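Local coordinates for plasmodesmata-located protein 8 (PDB 6GRF) that probably modulates cell-to-cell trafficking at plasmodesmata, as a membrane protein with tandem extracellular DUF26 domains, at residues Arg108-Thr111 against Asn112-Gly116. Sequence-based numbering, arbitrary orientation.
Sequences RYET and NDFLG
Arg108 leaves the strand with CG trans to its backbone N (chi1 -174°) and stays extended as far as NE, which carries its guanidinium out to Phe114; the Phe114 ring meets it with CG between the backbone N and the carbonyl carbon (chi1 71°). The two side chains run past each other in opposite directions and stack nearly flat, planes 18° apart. Arg108 CZ sits 3.8 Å from the ring centroid of Phe114, over one face, a cation-pi contact displaced toward the rim, where Arg108 NH1 comes within 3.4 Å of Phe114 CD2.

Glu110, two residues along the strand, holds the guanidinium from its edge. Arg108 NE donates to Glu110 OE1 at 3.1 Å in a nearly straight hydrogen bond that is part of a salt bridge, in the guanidinium plane but from above the carboxylate plane. Together with the stack, this bond restrains the rotation of the guanidinium, while Glu110 CG touches Phe114 CD1 obliquely at 3.6 Å. Arg123 lies close to Arg108 NH2, so Glu110 probably offsets some of that like charge.

Beyond the ring, Leu115 N donates a hydrogen bond to Asp113 OD1 at 3.2 Å, and Phe114 also touches Leu65 of strand 62-68. The cation-pi stack thus ties the loop to the end of strand 105-110, and an Asx turn shapes it where that strand, the third across the first DUF26 sheet, runs into the loop leading to strand 122-127.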
loop_
_atom_site.group_PDB
_atom_site.type_symbol
_atom_site.label_atom_id
_atom_site.label_comp_id
_atom_site.label_asym_id
_atom_site.label_seq_id
_atom_site.Cartn_x
_atom_site.Cartn_y
_atom_site.Cartn_z
ATOM N N ARG A 108 -6.399 1.709 -5.089
ATOM C CA ARG A 108 -7.550 1.321 -4.275
ATOM C C ARG A 108 -8.789 2.120 -4.694
ATOM O O ARG A 108 -8.716 3.316 -4.932
ATOM C CB ARG A 108 -7.270 1.582 -2.794
ATOM C CG ARG A 108 -8.352 1.088 -1.849
ATOM C CD ARG A 108 -8.021 1.360 -0.392
ATOM N NE ARG A 108 -9.078 0.908 0.500
ATOM C CZ ARG A 108 -9.179 1.233 1.790
ATOM N NH1 ARG A 108 -8.187 1.854 2.411
ATOM N NH2 ARG A 108 -10.289 0.950 2.453
ATOM N N TYR A 109 -9.932 1.440 -4.709
ATOM C CA TYR A 109 -11.206 2.114 -4.827
ATOM C C TYR A 109 -12.275 1.332 -4.060
ATOM O O TYR A 109 -12.171 0.128 -3.887
ATOM C CB TYR A 109 -11.564 2.298 -6.302
ATOM C CG TYR A 109 -11.970 1.024 -6.996
ATOM C CD1 TYR A 109 -13.267 0.542 -6.874
ATOM C CD2 TYR A 109 -11.080 0.314 -7.788
ATOM C CE1 TYR A 109 -13.664 -0.626 -7.496
ATOM C CE2 TYR A 109 -11.465 -0.859 -8.425
ATOM C CZ TYR A 109 -12.759 -1.331 -8.267
ATOM O OH TYR A 109 -13.191 -2.475 -8.868
ATOM N N GLU A 110 -13.301 2.057 -3.602
ATOM C CA GLU A 110 -14.456 1.471 -2.936
ATOM C C GLU A 110 -15.685 2.359 -3.174
ATOM O O GLU A 110 -15.567 3.480 -3.678
ATOM C CB GLU A 110 -14.252 1.359 -1.423
ATOM C CG GLU A 110 -12.812 1.244 -0.975
ATOM C CD GLU A 110 -12.550 0.086 -0.034
ATOM O OE1 GLU A 110 -11.615 -0.709 -0.316
ATOM O OE2 GLU A 110 -13.280 -0.009 0.978
ATOM N N THR A 111 -16.840 1.862 -2.720
ATOM C CA THR A 111 -18.122 2.555 -2.753
ATOM C C THR A 111 -18.329 3.378 -1.475
ATOM O O THR A 111 -19.260 4.152 -1.387
ATOM C CB THR A 111 -19.291 1.568 -2.872
ATOM O OG1 THR A 111 -19.242 0.691 -1.746
ATOM C CG2 THR A 111 -19.263 0.766 -4.153
ATOM N N ASN A 112 -17.485 3.165 -0.463
ATOM C CA ASN A 112 -17.563 3.916 0.804
ATOM C C ASN A 112 -16.400 4.914 0.851
ATOM O O ASN A 112 -15.326 4.659 0.310
ATOM C CB ASN A 112 -17.526 3.020 2.049
ATOM C CG ASN A 112 -18.023 1.607 1.809
ATOM O OD1 ASN A 112 -19.225 1.379 1.646
ATOM N ND2 ASN A 112 -17.098 0.654 1.778
ATOM N N ASP A 113 -16.626 6.043 1.520
ATOM C CA ASP A 113 -15.675 7.110 1.562
ATOM C C ASP A 113 -14.680 6.820 2.687
ATOM O O ASP A 113 -14.912 7.185 3.824
ATOM C CB ASP A 113 -16.362 8.456 1.766
ATOM C CG ASP A 113 -15.396 9.625 1.840
ATOM O OD1 ASP A 113 -14.193 9.407 1.628
ATOM O OD2 ASP A 113 -15.860 10.740 2.116
ATOM N N PHE A 114 -13.568 6.180 2.329
ATOM C CA PHE A 114 -12.507 5.803 3.266
ATOM C C PHE A 114 -11.378 6.847 3.277
ATOM O O PHE A 114 -10.427 6.716 4.064
ATOM C CB PHE A 114 -11.930 4.448 2.859
ATOM C CG PHE A 114 -11.106 4.504 1.598
ATOM C CD1 PHE A 114 -11.700 4.347 0.356
ATOM C CD2 PHE A 114 -9.739 4.729 1.647
ATOM C CE1 PHE A 114 -10.943 4.396 -0.805
ATOM C CE2 PHE A 114 -8.986 4.796 0.487
ATOM C CZ PHE A 114 -9.589 4.625 -0.739
ATOM N N LEU A 115 -11.460 7.854 2.396
ATOM C CA LEU A 115 -10.359 8.795 2.157
ATOM C C LEU A 115 -10.075 9.599 3.430
ATOM O O LEU A 115 -10.970 10.193 3.986
ATOM C CB LEU A 115 -10.715 9.726 0.996
ATOM C CG LEU A 115 -10.730 9.074 -0.383
ATOM C CD1 LEU A 115 -11.162 10.077 -1.451
ATOM C CD2 LEU A 115 -9.368 8.485 -0.713
ATOM N N GLY A 116 -8.820 9.571 3.891
ATOM C CA GLY A 116 -8.363 10.413 4.999
ATOM C C GLY A 116 -8.538 9.781 6.371
ATOM O O GLY A 116 -7.998 10.294 7.345
#